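Local coordinates for protein acyl-coenzyme A oxidase 1 (Yarrowia lipolytica, PDB 5Y9D) that catalyses the FAD-dependent oxidation of 2,3-saturated acyl-CoA by molecular oxygen to (2E)-enoyl-CoA and hydrogen peroxide in peroxisomal fatty acid beta-oxidation, at residues A[77-82]-A[88-93]; A[322-327]-A[647-652]; A[362-367]-A[429-434]; A[655-660]-A[667-672]. One frame throughout, in Å; residues are numbered along the deposited sequence.

Contact 1: residues A[77-82]-A[88-93]; sequences TADYDC and RKQTME
Q90 aims its amide at C82 and D79 because its CG stands between its own backbone N and carbonyl carbon (chi1 76°), and the chain then runs out almost straight (chi2 -163°). From the loop, SG of C82 and CG of D79 come to meet it, each set anti to the carbonyl carbon of its own residue. The sulfur faces both ends of the amide: SG of C82 lies 3.2 Å from NE2 of Q90 and 3.4 Å from OE1 of Q90, with CD of Q90 at 3.6 Å between them. OD1 of D79 stands 3.2 Å from NE2 of Q90, well out of the amide plane and on the opposite side to the sulfur, the two planes turned 35° apart. The firm mate for the D79 charge is R94, one helical turn beyond Q90, which forms a salt bridge with OD1. A valine here would lack the amide and is likely to open a gap between C82 and the helix. N of D81 donates to O of A78 over 3.1 Å, closing the bend that brings D79 and C82 to the same helix. This is a surface contact in the N-terminal region: the loop between helices 55-70 and 84-98 lies against the helix it leads into, whose T91 packs on helix 122-142, while T77 and A78 touch helix 665-676.

Contact 2: residues A[322-327]-A[647-652]; sequences VSKRFL and FGLSDF
K324 and F647 bring their CA atoms to 6.9 Å where residues 647-649 pass along helix 306-334, G648 turning the chain out of the preceding helix with a positive phi of 92°. CB of K324 sits over the middle of the F647 ring, 3.4 Å from its centroid and only 7° off the normal, a well-centred CH-pi contact. With CG of K324 placed between its backbone N and carbonyl carbon (chi1 90°), the extended lysine chain runs back across the ring, opposite in direction to the phenylalanine; CD of K324 is 3.8 Å from CD1 of F647. Farther out, CE of K324 reaches CD2 of L649 at 4.0 Å, and the other methyl, CD1 of L649, lies 4.0 Å from CA of R325. A serine in place of F647 would probably leave the lysine methylenes without their aromatic cover. The guanidinium of R325 heads elsewhere, NE bonding to O of I654. S650 caps helix 651-654 through a weak bond, its OG accepting from N of F652 and bonding E69 too. Around this buried spot, helix 355-391 supplies L365 and Y369 against F647, and helix 55-70 brings M65 to L649, so the loop is packed among three helices.

Contact 3: residues A[362-367]-A[429-434]; sequences LPLLAY and AKIIDE
E434 N donates to O of K430 over 2.8 Å, a helical bond that sets these two side chains one turn apart on the face turned to L364. Across the interface the packing is mostly apolar, and L364 does most of it. Its CD1 lies against CB of E434 at 3.6 Å and CG of E434 at 3.9 Å, while the other methyl, CD2 of L364, points to NZ of K430 at 4.1 Å. The leucine crosses both of these side chains at about a right angle. E434 offers only its first carbons here: a bend at chi2 (-59°) leads the carboxylate away from the leucine. Nearer the backbone, CB of L364 meets CG1 of I431 at 4.0 Å. The two segments belong to long helices, 355-391 and 400-437, of the helical bundle that follows the beta domain in the acyl-CoA dehydrogenase fold; locally they run roughly antiparallel, at 147°, with axes 10.8 Å apart. P363 has no N-H to give, and the first helix is kinked there. Behind I431, S323 and L327 of helix 306-334 continue the core, whereas W602 of helix 589-606 packs on L364 and P363.

Contact 4: residues A[655-660]-A[667-672]; sequences NAPIGS and EKYFAK
P657 carries most of the apolar packing, pressing its ring against the backbone of the helix at K668 and Y669. CB of P657 lies 3.4 Å from CA of Y669. Backbone C of K668 is 3.6 Å from CB of P657, while CG of P657 meets CB of K672 at 4.0 Å. Next to it, CG2 of I658 reaches CD2 of Y669 at 4.2 Å, the two side chains lying side by side and pointing the same way. The tyrosine takes this course because its CG is anti to the backbone N (chi1 -179°).

Mixed contacts come from S660, whose OG rests 3.1 Å from CD of K668, against the aliphatic part of the extended lysine. The amine of K668 goes on to long, weak ion pairs with D651 and D662.

The one side-chain hydrogen bond made within the two segments lies in the loop. O of P657 is gripped twice from one face of its plane: by OG of S660 at 3.0 Å, tilted 23° from that plane, and by N of S660 at 3.2 Å. This fixes the serine hydroxyl beside the lysine chain.

Beyond the two segments, the ring of Y669 meets H442 edge-to-face and its OH bonds to W205 of the second subunit. The 655-660 loop, with its 3-10 turn at 657-658, thus docks on the helix it leads into, close to the second subunit, the Y669 side chain about 8 Å from a bound FAD.

In the fold
Contact 1 comes first along the chain, in the N-terminal region; contact 3 falls entirely within the long interval spanned by contact 2, and contact 4 follows. Contacts 2 and 3 have centres 13 Å apart and meet along helix 306-334, where CD1 of L327 packs on the backbone O of L364. Contact 4 lies 14 Å, centre to centre, from contact 2, with D651 and R325 approaching S660, K668 and N655. Contact 1, 19 Å from contact 4 between centres, joins it through OH of Y80 and O of N655. Residues 647-672 thus lie between the N-terminal region and helix 306-334, touching both, and contacts 1 and 4 both touch the second subunit.

Contact 1: residues A[77-82]-A[88-93]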
# COMPACT_ATOMS: atom_id res chain seq x y z
N THR A 77 4.49 21.51 -9.48
CA THR A 77 3.35 21.56 -10.38
C THR A 77 3.27 20.46 -11.42
O THR A 77 2.26 19.85 -11.55
CB THR A 77 3.37 22.87 -11.23
OG1 THR A 77 3.96 23.95 -10.49
CG2 THR A 77 1.99 23.24 -11.67
N ALA A 78 4.33 20.27 -12.20
CA ALA A 78 4.31 19.30 -13.32
C ALA A 78 4.88 17.91 -12.95
O ALA A 78 4.92 17.03 -13.78
CB ALA A 78 5.02 19.89 -14.54
N ASP A 79 5.27 17.70 -11.70
CA ASP A 79 5.97 16.48 -11.30
C ASP A 79 5.23 15.18 -11.45
O ASP A 79 5.84 14.11 -11.55
CB ASP A 79 6.36 16.56 -9.83
CG ASP A 79 7.55 17.43 -9.59
OD1 ASP A 79 8.08 18.02 -10.55
OD2 ASP A 79 7.95 17.53 -8.43
N TYR A 80 3.92 15.22 -11.37
CA TYR A 80 3.16 14.01 -11.52
C TYR A 80 3.23 13.46 -12.94
O TYR A 80 3.13 12.27 -13.16
CB TYR A 80 1.72 14.25 -11.15
CG TYR A 80 1.51 14.62 -9.70
CD1 TYR A 80 1.92 13.78 -8.69
CD2 TYR A 80 0.91 15.81 -9.36
CE1 TYR A 80 1.72 14.11 -7.35
CE2 TYR A 80 0.73 16.15 -8.04
CZ TYR A 80 1.12 15.30 -7.05
OH TYR A 80 0.89 15.66 -5.74
N ASP A 81 3.41 14.38 -13.89
CA ASP A 81 3.47 14.06 -15.30
C ASP A 81 4.88 13.62 -15.77
O ASP A 81 5.03 13.19 -16.88
CB ASP A 81 3.04 15.29 -16.12
CG ASP A 81 1.59 15.73 -15.85
OD1 ASP A 81 0.66 14.88 -15.96
OD2 ASP A 81 1.37 16.93 -15.53
N CYS A 82 5.89 13.72 -14.90
CA CYS A 82 7.28 13.44 -15.27
C CYS A 82 7.61 11.99 -15.59
O CYS A 82 7.33 11.07 -14.78
CB CYS A 82 8.21 13.89 -14.14
SG CYS A 82 8.49 15.67 -14.23
N ARG A 88 14.89 12.51 -13.34
CA ARG A 88 16.31 12.33 -13.06
C ARG A 88 17.01 13.67 -13.16
O ARG A 88 17.72 14.06 -12.26
CB ARG A 88 16.95 11.36 -14.04
CG ARG A 88 16.69 9.90 -13.75
CD ARG A 88 17.31 9.43 -12.46
NE ARG A 88 17.03 8.00 -12.20
CZ ARG A 88 17.79 7.00 -12.63
NH1 ARG A 88 17.46 5.75 -12.35
NH2 ARG A 88 18.88 7.23 -13.35
N LYS A 89 16.72 14.37 -14.26
CA LYS A 89 17.33 15.64 -14.57
C LYS A 89 16.87 16.75 -13.64
O LYS A 89 17.68 17.52 -13.14
CB LYS A 89 17.05 16.01 -16.04
CG LYS A 89 17.44 17.42 -16.40
CD LYS A 89 17.31 17.68 -17.88
CE LYS A 89 17.37 19.17 -18.17
NZ LYS A 89 18.29 19.43 -19.32
N GLN A 90 15.57 16.84 -13.39
CA GLN A 90 15.10 17.94 -12.55
C GLN A 90 15.45 17.77 -11.07
O GLN A 90 15.60 18.74 -10.35
CB GLN A 90 13.62 18.16 -12.73
CG GLN A 90 12.77 17.13 -12.02
CD GLN A 90 11.33 17.11 -12.54
OE1 GLN A 90 10.98 17.81 -13.52
NE2 GLN A 90 10.48 16.32 -11.87
N THR A 91 15.59 16.55 -10.62
CA THR A 91 16.11 16.28 -9.30
C THR A 91 17.55 16.83 -9.18
O THR A 91 17.92 17.42 -8.15
CB THR A 91 16.05 14.79 -9.00
OG1 THR A 91 14.70 14.32 -9.18
CG2 THR A 91 16.51 14.48 -7.61
N MET A 92 18.34 16.68 -10.24
CA MET A 92 19.70 17.23 -10.22
C MET A 92 19.72 18.73 -10.14
O MET A 92 20.45 19.28 -9.36
CB MET A 92 20.53 16.81 -11.43
CG MET A 92 21.59 15.82 -11.08
SD MET A 92 22.72 16.39 -9.81
CE MET A 92 22.32 15.34 -8.44
N GLU A 93 18.92 19.39 -10.96
CA GLU A 93 18.74 20.83 -10.81
C GLU A 93 18.30 21.21 -9.37
O GLU A 93 18.83 22.18 -8.77
CB GLU A 93 17.69 21.35 -11.80
CG GLU A 93 18.06 21.18 -13.25
CD GLU A 93 16.89 21.40 -14.19
OE1 GLU A 93 15.73 21.34 -13.71
OE2 GLU A 93 17.14 21.63 -15.40

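Contact 2: residues A[322-327]-A[647-652]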
# COMPACT_ATOMS: atom_id res chain seq x y z
N VAL A 322 4.59 13.64 6.11
CA VAL A 322 3.83 13.12 4.99
C VAL A 322 2.40 12.68 5.39
O VAL A 322 1.47 12.80 4.62
CB VAL A 322 4.62 11.96 4.35
CG1 VAL A 322 3.76 11.17 3.35
CG2 VAL A 322 5.89 12.52 3.71
N SER A 323 2.24 12.16 6.60
CA SER A 323 0.91 11.80 7.10
C SER A 323 0.05 13.01 7.19
O SER A 323 -1.10 12.98 6.81
CB SER A 323 0.99 11.15 8.47
OG SER A 323 1.40 9.80 8.30
N LYS A 324 0.62 14.10 7.66
CA LYS A 324 -0.20 15.25 7.89
C LYS A 324 -0.62 15.85 6.56
O LYS A 324 -1.63 16.54 6.50
CB LYS A 324 0.49 16.27 8.77
CG LYS A 324 1.33 17.29 8.03
CD LYS A 324 2.27 17.99 9.02
CE LYS A 324 3.14 18.96 8.28
NZ LYS A 324 3.89 19.78 9.24
N ARG A 325 0.14 15.59 5.50
CA ARG A 325 -0.20 16.12 4.21
C ARG A 325 -1.40 15.37 3.67
O ARG A 325 -2.37 15.96 3.21
CB ARG A 325 0.97 15.98 3.24
CG ARG A 325 0.66 16.45 1.83
CD ARG A 325 1.82 16.23 0.86
NE ARG A 325 1.36 16.33 -0.51
CZ ARG A 325 1.85 15.66 -1.55
NH1 ARG A 325 2.87 14.83 -1.41
NH2 ARG A 325 1.25 15.80 -2.72
N PHE A 326 -1.36 14.05 3.74
CA PHE A 326 -2.42 13.25 3.13
C PHE A 326 -3.67 13.22 4.01
O PHE A 326 -4.75 13.16 3.49
CB PHE A 326 -1.90 11.87 2.71
CG PHE A 326 -0.95 11.93 1.53
CD1 PHE A 326 -1.43 12.18 0.26
CD2 PHE A 326 0.42 11.78 1.70
CE1 PHE A 326 -0.59 12.24 -0.84
CE2 PHE A 326 1.28 11.87 0.61
CZ PHE A 326 0.77 12.09 -0.67
N LEU A 327 -3.54 13.33 5.32
CA LEU A 327 -4.75 13.45 6.15
C LEU A 327 -5.47 14.78 5.86
O LEU A 327 -6.71 14.83 5.81
CB LEU A 327 -4.42 13.33 7.62
CG LEU A 327 -4.37 11.88 8.10
CD1 LEU A 327 -3.36 11.78 9.21
CD2 LEU A 327 -5.75 11.40 8.57
N PHE A 647 -1.80 22.12 10.99
CA PHE A 647 -0.51 21.69 10.37
C PHE A 647 0.37 22.81 9.75
O PHE A 647 1.58 22.72 9.79
CB PHE A 647 -0.71 20.54 9.39
CG PHE A 647 -1.21 19.30 10.03
CD1 PHE A 647 -0.72 18.92 11.25
CD2 PHE A 647 -2.17 18.53 9.43
CE1 PHE A 647 -1.17 17.78 11.86
CE2 PHE A 647 -2.63 17.40 10.03
CZ PHE A 647 -2.13 17.02 11.24
N GLY A 648 -0.23 23.83 9.15
CA GLY A 648 0.42 25.02 8.67
C GLY A 648 0.83 24.93 7.22
O GLY A 648 1.63 25.73 6.79
N LEU A 649 0.28 23.97 6.48
CA LEU A 649 0.61 23.75 5.06
C LEU A 649 -0.05 24.68 4.04
O LEU A 649 -1.26 24.75 3.95
CB LEU A 649 0.26 22.33 4.66
CG LEU A 649 1.03 21.31 5.49
CD1 LEU A 649 0.76 19.92 4.99
CD2 LEU A 649 2.51 21.64 5.44
N SER A 650 0.76 25.38 3.24
CA SER A 650 0.25 26.15 2.12
C SER A 650 -0.18 25.18 1.03
O SER A 650 0.03 23.98 1.16
CB SER A 650 1.33 27.07 1.60
OG SER A 650 2.28 26.36 0.81
N ASP A 651 -0.78 25.69 -0.04
CA ASP A 651 -1.27 24.83 -1.12
C ASP A 651 -0.13 24.19 -1.90
O ASP A 651 -0.29 23.12 -2.51
CB ASP A 651 -2.24 25.55 -2.05
CG ASP A 651 -3.65 25.72 -1.44
OD1 ASP A 651 -4.00 25.06 -0.44
OD2 ASP A 651 -4.43 26.51 -1.98
N PHE A 652 1.03 24.81 -1.86
CA PHE A 652 2.17 24.23 -2.50
C PHE A 652 2.49 22.85 -1.87
O PHE A 652 2.75 21.89 -2.59
CB PHE A 652 3.37 25.19 -2.36
CG PHE A 652 4.65 24.66 -2.93
CD1 PHE A 652 5.43 23.76 -2.21
CD2 PHE A 652 5.08 25.04 -4.20
CE1 PHE A 652 6.60 23.26 -2.74
CE2 PHE A 652 6.25 24.54 -4.73
CZ PHE A 652 7.03 23.66 -4.00

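Contact 3: residues A[362-367]-A[429-434]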
# COMPACT_ATOMS: atom_id res chain seq x y z
N LEU A 362 -10.23 9.95 11.57
CA LEU A 362 -9.90 10.77 12.73
C LEU A 362 -8.93 10.09 13.71
O LEU A 362 -8.06 10.74 14.31
CB LEU A 362 -11.19 11.21 13.43
CG LEU A 362 -12.08 12.10 12.54
CD1 LEU A 362 -13.24 12.68 13.33
CD2 LEU A 362 -11.29 13.24 11.89
N PRO A 363 -9.03 8.77 13.84
CA PRO A 363 -8.02 8.17 14.71
C PRO A 363 -6.64 8.27 14.09
O PRO A 363 -5.66 8.51 14.78
CB PRO A 363 -8.47 6.72 14.84
CG PRO A 363 -9.92 6.70 14.36
CD PRO A 363 -10.03 7.81 13.37
N LEU A 364 -6.58 8.09 12.78
CA LEU A 364 -5.36 8.34 12.03
C LEU A 364 -4.89 9.80 12.21
O LEU A 364 -3.69 10.06 12.40
CB LEU A 364 -5.54 7.94 10.55
CG LEU A 364 -6.08 6.51 10.29
CD1 LEU A 364 -6.31 6.24 8.82
CD2 LEU A 364 -5.19 5.41 10.89
N LEU A 365 -5.83 10.76 12.24
CA LEU A 365 -5.44 12.15 12.61
C LEU A 365 -4.75 12.23 13.98
O LEU A 365 -3.76 12.92 14.15
CB LEU A 365 -6.62 13.12 12.58
CG LEU A 365 -6.24 14.57 12.90
CD1 LEU A 365 -5.15 15.11 11.97
CD2 LEU A 365 -7.45 15.49 12.86
N ALA A 366 -5.28 11.52 14.95
CA ALA A 366 -4.66 11.48 16.26
C ALA A 366 -3.31 10.77 16.22
O ALA A 366 -2.32 11.27 16.78
CB ALA A 366 -5.59 10.84 17.25
N TYR A 367 -3.24 9.66 15.52
CA TYR A 367 -1.97 8.93 15.32
C TYR A 367 -0.95 9.94 14.86
O TYR A 367 0.10 10.12 15.48
CB TYR A 367 -2.10 7.81 14.25
CG TYR A 367 -1.06 6.71 14.26
CD1 TYR A 367 0.14 6.86 14.95
CD2 TYR A 367 -1.26 5.53 13.57
CE1 TYR A 367 1.10 5.85 14.97
CE2 TYR A 367 -0.31 4.51 13.59
CZ TYR A 367 0.88 4.70 14.28
OH TYR A 367 1.86 3.73 14.32
N ALA A 429 2.59 4.69 5.88
CA ALA A 429 2.11 3.86 4.76
C ALA A 429 0.59 3.65 4.86
O ALA A 429 -0.12 3.90 3.88
CB ALA A 429 2.84 2.52 4.71
N LYS A 430 0.11 3.24 6.05
CA LYS A 430 -1.32 2.95 6.24
C LYS A 430 -2.18 4.21 6.11
O LYS A 430 -3.29 4.16 5.60
CB LYS A 430 -1.57 2.27 7.60
CG LYS A 430 -3.00 1.77 7.80
CD LYS A 430 -3.20 1.35 9.25
CE LYS A 430 -4.53 0.59 9.48
NZ LYS A 430 -5.68 1.42 9.98
N ILE A 431 -1.67 5.32 6.59
CA ILE A 431 -2.41 6.57 6.51
C ILE A 431 -2.59 7.02 5.05
O ILE A 431 -3.69 7.32 4.59
CB ILE A 431 -1.73 7.63 7.38
CG1 ILE A 431 -1.98 7.30 8.85
CG2 ILE A 431 -2.24 9.01 7.07
CD1 ILE A 431 -1.12 8.07 9.83
N ILE A 432 -1.49 7.01 4.32
CA ILE A 432 -1.51 7.44 2.93
C ILE A 432 -2.54 6.62 2.20
O ILE A 432 -3.32 7.18 1.39
CB ILE A 432 -0.14 7.24 2.24
CG1 ILE A 432 0.94 8.12 2.87
CG2 ILE A 432 -0.24 7.51 0.75
CD1 ILE A 432 2.33 7.93 2.28
N ASP A 433 -2.52 5.30 2.48
CA ASP A 433 -3.40 4.31 1.86
C ASP A 433 -4.87 4.42 2.25
O ASP A 433 -5.72 4.37 1.37
CB ASP A 433 -2.92 2.88 2.18
CG ASP A 433 -3.72 1.80 1.39
OD1 ASP A 433 -3.45 1.54 0.19
OD2 ASP A 433 -4.61 1.18 2.01
N GLU A 434 -5.16 4.54 3.54
CA GLU A 434 -6.52 4.85 3.99
C GLU A 434 -7.05 6.20 3.49
O GLU A 434 -8.23 6.27 3.14
CB GLU A 434 -6.68 4.78 5.53
CG GLU A 434 -6.39 3.41 6.14
CD GLU A 434 -7.28 2.30 5.59
OE1 GLU A 434 -8.47 2.56 5.30
OE2 GLU A 434 -6.77 1.16 5.45

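Contact 4: residues A[655-660]-A[667-672]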
# COMPACT_ATOMS: atom_id res chain seq x y z
N ASN A 655 -0.12 20.21 -2.66
CA ASN A 655 0.09 19.76 -4.01
C ASN A 655 -1.03 18.83 -4.51
O ASN A 655 -0.78 17.79 -5.15
CB ASN A 655 1.47 19.14 -4.13
CG ASN A 655 1.95 19.08 -5.55
OD1 ASN A 655 2.80 18.27 -5.92
ND2 ASN A 655 1.38 19.93 -6.38
N ALA A 656 -2.27 19.21 -4.23
CA ALA A 656 -3.43 18.39 -4.62
C ALA A 656 -4.72 19.22 -4.66
O ALA A 656 -5.16 19.69 -3.63
CB ALA A 656 -3.61 17.19 -3.66
N PRO A 657 -5.32 19.36 -5.85
CA PRO A 657 -6.48 20.20 -5.99
C PRO A 657 -7.55 19.90 -4.97
O PRO A 657 -8.07 20.85 -4.41
CB PRO A 657 -7.01 19.92 -7.40
CG PRO A 657 -6.17 18.82 -7.95
CD PRO A 657 -4.97 18.66 -7.09
N ILE A 658 -7.84 18.64 -4.67
CA ILE A 658 -8.96 18.35 -3.75
C ILE A 658 -8.63 18.60 -2.27
O ILE A 658 -9.47 18.39 -1.39
CB ILE A 658 -9.53 16.92 -3.93
CG1 ILE A 658 -8.53 15.89 -3.43
CG2 ILE A 658 -9.94 16.64 -5.38
CD1 ILE A 658 -9.13 14.50 -3.33
N GLY A 659 -7.41 19.05 -2.01
CA GLY A 659 -6.96 19.37 -0.68
C GLY A 659 -6.72 20.85 -0.54
O GLY A 659 -6.08 21.30 0.43
N SER A 660 -7.25 21.63 -1.47
CA SER A 660 -7.17 23.09 -1.37
C SER A 660 -7.76 23.69 -0.10
O SER A 660 -8.82 23.28 0.36
CB SER A 660 -7.81 23.74 -2.59
OG SER A 660 -6.96 23.52 -3.72
N GLU A 667 -13.57 22.87 -9.00
CA GLU A 667 -13.03 23.83 -9.92
C GLU A 667 -11.54 23.59 -10.11
O GLU A 667 -11.06 23.44 -11.25
CB GLU A 667 -13.32 25.28 -9.48
CG GLU A 667 -12.88 26.30 -10.53
CD GLU A 667 -13.84 27.47 -10.65
OE1 GLU A 667 -14.27 28.00 -9.58
OE2 GLU A 667 -14.18 27.84 -11.82
N LYS A 668 -10.82 23.51 -8.99
CA LYS A 668 -9.36 23.35 -9.04
C LYS A 668 -8.94 22.03 -9.63
O LYS A 668 -7.98 21.99 -10.39
CB LYS A 668 -8.72 23.56 -7.67
CG LYS A 668 -8.81 25.02 -7.25
CD LYS A 668 -8.17 25.27 -5.92
CE LYS A 668 -8.31 26.73 -5.53
NZ LYS A 668 -7.27 27.07 -4.52
N TYR A 669 -9.68 20.97 -9.32
CA TYR A 669 -9.40 19.63 -9.86
C TYR A 669 -9.61 19.60 -11.36
O TYR A 669 -8.81 19.08 -12.11
CB TYR A 669 -10.31 18.62 -9.16
CG TYR A 669 -10.19 17.17 -9.53
CD1 TYR A 669 -9.03 16.61 -9.99
CD2 TYR A 669 -11.26 16.32 -9.31
CE1 TYR A 669 -8.94 15.25 -10.30
CE2 TYR A 669 -11.19 14.96 -9.60
CZ TYR A 669 -10.04 14.43 -10.09
OH TYR A 669 -10.01 13.09 -10.36
N PHE A 670 -10.71 20.15 -11.81
CA PHE A 670 -10.93 20.25 -13.26
C PHE A 670 -9.84 21.16 -13.92
O PHE A 670 -9.41 20.90 -15.03
CB PHE A 670 -12.36 20.75 -13.48
CG PHE A 670 -12.79 20.82 -14.90
CD1 PHE A 670 -12.99 19.68 -15.63
CD2 PHE A 670 -13.04 22.06 -15.50
CE1 PHE A 670 -13.41 19.75 -16.96
CE2 PHE A 670 -13.44 22.14 -16.83
CZ PHE A 670 -13.64 20.98 -17.55
N ALA A 671 -9.37 22.18 -13.22
CA ALA A 671 -8.43 23.10 -13.81
C ALA A 671 -7.08 22.44 -13.91
O ALA A 671 -6.51 22.41 -14.99
CB ALA A 671 -8.39 24.42 -13.05
N LYS A 672 -6.60 21.82 -12.83
CA LYS A 672 -5.34 21.05 -12.84
C LYS A 672 -5.31 20.04 -14.00
O LYS A 672 -4.35 20.02 -14.77
CB LYS A 672 -5.13 20.29 -11.52
CG LYS A 672 -3.74 20.38 -10.87
CD LYS A 672 -2.58 20.52 -11.87
CE LYS A 672 -1.22 20.48 -11.18
NZ LYS A 672 -1.11 21.60 -10.21